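Local atomic coordinates of extracellular solute-binding protein, family 1 (Bifidobacterium longum subsp. infantis ATCC 15697, PDB entry 3OMB), a protein that probably binds an extracellular solute, perhaps a carbohydrate, and hands it to an ABC transporter for uptake, and carries a bound magnesium ion. Residues 165-170 and 305-310; 210-215 and 290-295. All coordinates share one frame; numbering follows the deposited sequence.

Contact 1 (165-170 and 305-310)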
loop_
_atom_site.group_PDB
_atom_site.type_symbol
_atom_site.label_atom_id
_atom_site.label_comp_id
_atom_site.label_asym_id
_atom_site.label_seq_id
_atom_site.Cartn_x
_atom_site.Cartn_y
_atom_site.Cartn_z
ATOM N N GLN A 165 2.486 3.188 6.885
ATOM C CA GLN A 165 3.012 2.421 8.027
ATOM C C GLN A 165 3.368 3.334 9.180
ATOM O O GLN A 165 4.093 4.311 8.993
ATOM C CB GLN A 165 4.266 1.640 7.609
ATOM C CG GLN A 165 4.192 1.077 6.181
ATOM C CD GLN A 165 3.122 0.021 6.027
ATOM O OE1 GLN A 165 2.967 -0.869 6.895
ATOM N NE2 GLN A 165 2.362 0.104 4.919
ATOM N N HIS A 166 2.857 3.025 10.376
ATOM C CA HIS A 166 3.152 3.798 11.574
ATOM C C HIS A 166 3.248 2.874 12.763
ATOM O O HIS A 166 2.795 1.733 12.691
ATOM C CB HIS A 166 2.082 4.860 11.807
ATOM C CG HIS A 166 1.678 5.548 10.546
ATOM N ND1 HIS A 166 0.610 5.124 9.788
ATOM C CD2 HIS A 166 2.268 6.544 9.846
ATOM C CE1 HIS A 166 0.521 5.872 8.701
ATOM N NE2 HIS A 166 1.512 6.746 8.714
HETATM N N MSE A 167 3.893 3.355 13.822
HETATM C CA MSE A 167 4.024 2.622 15.063
HETATM C C MSE A 167 3.249 3.400 16.117
HETATM O O MSE A 167 3.524 4.569 16.371
HETATM C CB MSE A 167 5.507 2.542 15.446
HETATM C CG MSE A 167 5.752 1.816 16.743
HETATM SE SE MSE A 167 7.642 1.599 17.013
HETATM C CE MSE A 167 7.600 0.283 18.435
ATOM N N LEU A 168 2.271 2.755 16.724
ATOM C CA LEU A 168 1.335 3.416 17.627
ATOM C C LEU A 168 1.568 2.975 19.055
ATOM O O LEU A 168 1.848 1.799 19.315
ATOM C CB LEU A 168 -0.095 3.054 17.233
ATOM C CG LEU A 168 -0.439 3.279 15.769
ATOM C CD1 LEU A 168 -1.830 2.707 15.449
ATOM C CD2 LEU A 168 -0.311 4.809 15.398
ATOM N N ILE A 169 1.427 3.895 19.997
ATOM C CA ILE A 169 1.649 3.541 21.406
ATOM C C ILE A 169 0.599 4.166 22.300
ATOM O O ILE A 169 0.113 5.283 22.014
ATOM C CB ILE A 169 3.077 3.902 21.885
ATOM C CG1 ILE A 169 3.284 3.404 23.329
ATOM C CG2 ILE A 169 3.355 5.418 21.769
ATOM C CD1 ILE A 169 4.737 3.255 23.721
ATOM N N ASN A 170 0.224 3.441 23.362
ATOM C CA ASN A 170 -0.720 3.964 24.320
ATOM C C ASN A 170 -0.023 4.987 25.212
ATOM O O ASN A 170 0.622 4.629 26.190
ATOM C CB ASN A 170 -1.390 2.860 25.146
ATOM C CG ASN A 170 -2.610 3.368 25.934
ATOM O OD1 ASN A 170 -2.588 4.444 26.502
ATOM N ND2 ASN A 170 -3.669 2.579 25.962
ATOM N N THR A 305 -4.009 -3.143 24.397
ATOM C CA THR A 305 -2.736 -3.273 23.694
ATOM C C THR A 305 -1.896 -2.010 23.798
ATOM O O THR A 305 -2.386 -0.907 23.558
ATOM C CB THR A 305 -2.977 -3.592 22.218
ATOM O OG1 THR A 305 -3.704 -4.819 22.131
ATOM C CG2 THR A 305 -1.657 -3.717 21.438
ATOM N N GLY A 306 -0.623 -2.178 24.133
ATOM C CA GLY A 306 0.262 -1.032 24.369
ATOM C C GLY A 306 0.831 -0.449 23.102
ATOM O O GLY A 306 0.842 0.777 22.952
ATOM N N VAL A 307 1.287 -1.321 22.198
ATOM C CA VAL A 307 2.069 -0.947 20.991
ATOM C C VAL A 307 1.623 -1.846 19.826
ATOM O O VAL A 307 1.517 -3.076 19.999
ATOM C CB VAL A 307 3.617 -1.156 21.198
ATOM C CG1 VAL A 307 4.417 -0.891 19.897
ATOM C CG2 VAL A 307 4.167 -0.286 22.317
ATOM N N VAL A 308 1.360 -1.240 18.661
ATOM C CA VAL A 308 1.144 -1.970 17.408
ATOM C C VAL A 308 1.708 -1.147 16.253
ATOM O O VAL A 308 1.916 0.065 16.392
ATOM C CB VAL A 308 -0.372 -2.200 17.058
ATOM C CG1 VAL A 308 -1.041 -3.049 18.081
ATOM C CG2 VAL A 308 -1.140 -0.840 16.877
ATOM N N PHE A 309 1.880 -1.793 15.102
ATOM C CA PHE A 309 2.047 -1.064 13.840
ATOM C C PHE A 309 0.689 -0.966 13.189
ATOM O O PHE A 309 -0.082 -1.931 13.198
ATOM C CB PHE A 309 3.058 -1.760 12.908
ATOM C CG PHE A 309 4.419 -1.909 13.525
ATOM C CD1 PHE A 309 5.247 -0.800 13.689
ATOM C CD2 PHE A 309 4.861 -3.149 13.972
ATOM C CE1 PHE A 309 6.520 -0.934 14.263
ATOM C CE2 PHE A 309 6.116 -3.292 14.538
ATOM C CZ PHE A 309 6.945 -2.182 14.701
ATOM N N GLY A 310 0.375 0.201 12.645
ATOM C CA GLY A 310 -0.932 0.386 12.037
ATOM C C GLY A 310 -1.096 1.701 11.319
ATOM O O GLY A 310 -0.126 2.435 11.130
#

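Contact 2 (210-215 and 290-295)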
loop_
_atom_site.group_PDB
_atom_site.type_symbol
_atom_site.label_atom_id
_atom_site.label_comp_id
_atom_site.label_asym_id
_atom_site.label_seq_id
_atom_site.Cartn_x
_atom_site.Cartn_y
_atom_site.Cartn_z
ATOM N N PRO A 210 1.424 -6.200 25.903
ATOM C CA PRO A 210 2.309 -5.021 25.799
ATOM C C PRO A 210 2.515 -4.567 24.350
ATOM O O PRO A 210 2.356 -3.380 24.038
ATOM C CB PRO A 210 3.611 -5.505 26.446
ATOM C CG PRO A 210 3.147 -6.469 27.460
ATOM C CD PRO A 210 2.048 -7.250 26.736
HETATM N N MSE A 211 2.844 -5.509 23.471
HETATM C CA MSE A 211 2.980 -5.191 22.059
HETATM C C MSE A 211 2.314 -6.314 21.285
HETATM O O MSE A 211 2.462 -7.500 21.640
HETATM C CB MSE A 211 4.449 -5.029 21.670
HETATM C CG MSE A 211 4.656 -4.758 20.190
HETATM SE SE MSE A 211 6.566 -4.561 19.823
HETATM C CE MSE A 211 6.444 -4.057 17.914
ATOM N N ASN A 212 1.541 -5.948 20.267
ATOM C CA ASN A 212 0.917 -6.968 19.422
ATOM C C ASN A 212 1.458 -6.870 18.005
ATOM O O ASN A 212 1.687 -5.780 17.494
ATOM C CB ASN A 212 -0.632 -6.890 19.466
ATOM C CG ASN A 212 -1.286 -8.238 19.211
ATOM O OD1 ASN A 212 -0.605 -9.249 19.017
ATOM N ND2 ASN A 212 -2.604 -8.262 19.203
ATOM N N ILE A 213 1.693 -8.018 17.381
ATOM C CA ILE A 213 2.234 -8.058 16.025
ATOM C C ILE A 213 1.407 -9.028 15.165
ATOM O O ILE A 213 0.825 -10.012 15.695
ATOM C CB ILE A 213 3.766 -8.408 15.988
ATOM C CG1 ILE A 213 4.061 -9.756 16.677
ATOM C CG2 ILE A 213 4.613 -7.293 16.664
ATOM C CD1 ILE A 213 5.517 -10.245 16.484
ATOM N N LYS A 214 1.367 -8.735 13.860
ATOM C CA LYS A 214 0.704 -9.541 12.850
ATOM C C LYS A 214 1.484 -10.813 12.516
ATOM O O LYS A 214 2.729 -10.815 12.514
ATOM C CB LYS A 214 0.529 -8.726 11.555
ATOM C CG LYS A 214 -0.558 -7.664 11.638
ATOM C CD LYS A 214 -0.696 -6.772 10.379
ATOM C CE LYS A 214 -1.223 -7.533 9.151
ATOM N NZ LYS A 214 -1.435 -6.650 7.907
ATOM N N LYS A 215 0.754 -11.887 12.207
ATOM C CA LYS A 215 1.392 -13.100 11.726
ATOM C C LYS A 215 2.059 -12.803 10.389
ATOM O O LYS A 215 1.689 -11.854 9.701
ATOM C CB LYS A 215 0.395 -14.269 11.623
ATOM C CG LYS A 215 -0.620 -14.219 10.465
ATOM C CD LYS A 215 -1.369 -15.555 10.450
ATOM C CE LYS A 215 -2.165 -15.792 9.181
ATOM N NZ LYS A 215 -3.454 -15.034 9.195
ATOM N N ASP A 290 -8.367 -10.952 11.615
ATOM C CA ASP A 290 -9.555 -10.505 12.346
ATOM C C ASP A 290 -9.404 -10.579 13.883
ATOM O O ASP A 290 -9.756 -9.623 14.591
ATOM C CB ASP A 290 -10.799 -11.258 11.876
ATOM C CG ASP A 290 -11.170 -10.920 10.424
ATOM O OD1 ASP A 290 -11.085 -9.720 10.041
ATOM O OD2 ASP A 290 -11.531 -11.849 9.658
ATOM N N ALA A 291 -8.859 -11.689 14.393
ATOM C CA ALA A 291 -8.661 -11.812 15.838
ATOM C C ALA A 291 -7.613 -10.821 16.309
ATOM O O ALA A 291 -7.758 -10.208 17.356
ATOM C CB ALA A 291 -8.284 -13.234 16.238
ATOM N N TYR A 292 -6.569 -10.655 15.517
ATOM C CA TYR A 292 -5.509 -9.720 15.847
ATOM C C TYR A 292 -6.053 -8.282 15.995
ATOM O O TYR A 292 -5.730 -7.586 16.962
ATOM C CB TYR A 292 -4.356 -9.815 14.819
ATOM C CG TYR A 292 -3.468 -8.559 14.728
ATOM C CD1 TYR A 292 -2.356 -8.388 15.576
ATOM C CD2 TYR A 292 -3.763 -7.540 13.814
ATOM C CE1 TYR A 292 -1.550 -7.247 15.491
ATOM C CE2 TYR A 292 -2.952 -6.378 13.731
ATOM C CZ TYR A 292 -1.849 -6.261 14.560
ATOM O OH TYR A 292 -1.090 -5.133 14.486
ATOM N N ASN A 293 -6.874 -7.846 15.050
ATOM C CA ASN A 293 -7.435 -6.499 15.090
ATOM C C ASN A 293 -8.409 -6.357 16.268
ATOM O O ASN A 293 -8.442 -5.309 16.929
ATOM C CB ASN A 293 -8.126 -6.137 13.758
ATOM C CG ASN A 293 -7.134 -5.869 12.643
ATOM O OD1 ASN A 293 -6.200 -5.100 12.801
ATOM N ND2 ASN A 293 -7.339 -6.498 11.504
ATOM N N ALA A 294 -9.174 -7.413 16.534
ATOM C CA ALA A 294 -10.118 -7.389 17.651
ATOM C C ALA A 294 -9.405 -7.234 18.992
ATOM O O ALA A 294 -9.967 -6.658 19.906
ATOM C CB ALA A 294 -11.037 -8.618 17.649
ATOM N N ASP A 295 -8.170 -7.737 19.096
ATOM C CA ASP A 295 -7.344 -7.546 20.294
ATOM C C ASP A 295 -7.225 -6.070 20.653
ATOM O O ASP A 295 -7.429 -5.694 21.809
ATOM C CB ASP A 295 -5.925 -8.099 20.089
ATOM C CG ASP A 295 -5.863 -9.613 20.162
ATOM O OD1 ASP A 295 -6.808 -10.188 20.740
ATOM O OD2 ASP A 295 -4.877 -10.228 19.654
HETATM O O HOH W 1 1.507 -4.803 15.018
#

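Contact 1 (165-170 and 305-310)
The imidazole of H166 meets G310 O at its edge: ND1 donates to that carbonyl oxygen over 3.1 Å, with G310 O close to the ring plane and ND1 in the carbonyl plane, on a lone pair. CG stands beside the backbone N of H166 (chi1 -42°), which turns ND1 toward G310 O, while NE2 bonds to N445 OD1 of helix 436-452; partners on both nitrogens fix the ring's rotation. The F309 ring has H166 O at its edge, near its plane. M167 approaches the same ring obliquely, CG 3.8 Å from F309 CE1, and its selenium lies 5.0 Å from the ring centroid, a Met-aromatic contact of selenomethionine. The M167 chain is extended, CG anti to the backbone N (chi1 179°), and runs on past the phenyl until CE touches V307 CG1 at 3.7 Å. I169 CD1 packs against the other methyl, V307 CG2. These four residues line one face of the sheet; on the other, L168 CD1 meets V308 CG2 at 3.9 Å, and F317 of helix 313-317 covers both residues. Between the backbones, L168 N reaches V308 O at 2.7 Å in an almost straight bond (175°), V308 N returns to L168 O, and G310 N also donates to H166 O. At the other end, N170 N bonds to G306 O where the chain turns a corner, and N170 OD1 caps W173 N at the start of helix 171-177. With 209-211 and 324-326 on the outer sides, this antiparallel pair forms the middle of a four-stranded mixed sheet, consistent with the central sheet of one lobe in a two-lobed periplasmic-binding-protein fold.

Contact 2 (210-215 and 290-295)
Y292 of helix 289-297 lies across the chain leaving strand 209-211, a helix-to-loop contact at the border of the mixed sheet, built on a CH-pi contact. K214 CG sits over one face of the phenol, 3.7 Å from the ring centroid and displaced from the ring centre, nearest to Y292 CE2. The ring is carried out to the loop with CG anti to its backbone N (chi1 157°), and I213 C approaches Y292 CE1 obliquely at 3.5 Å. The N212 side chain runs alongside the phenol, pointing the other way, its amide plane turned 54° from the ring, and N212 ND2 donates to D295 OD2 at 3.0 Å, meeting the carboxylate on its anti side. In the next shell, K287 NZ forms a salt bridge with D295 OD2, while Q296 OE1 also accepts from N212 ND2, so that two acceptors on one helix hold the amide. Beyond its CG, K214 bends at chi3 and sends NZ to W223 O. At the phenol tip a water joins the two segments: it donates to N212 O and is hydrogen-bonded to Y292 OH, each at 2.7 Å.

Strand 305-310 connects the two contacts: it pairs with 166-170 in contact 1, has 209-211 as its other neighbour, and follows helix 289-297 in the chain. V307 O probably accepts a hydrogen bond from N212 N (2.9 Å), and M211 CE packs on F309 CE2, joining both. Contact 1 is wholly buried, with backbone bonds, apolar side chains and one imidazole-to-carbonyl bond; contact 2, at the sheet's border, is smaller and also mostly buried, with K214 and D295 partly exposed, relying on an amide-carboxylate bond, a lysine methylene over a phenol and a water. Neither contact supplies a magnesium ligand; the side chain of N170 is about 10 Å from the ion and that of D295 about 14 Å.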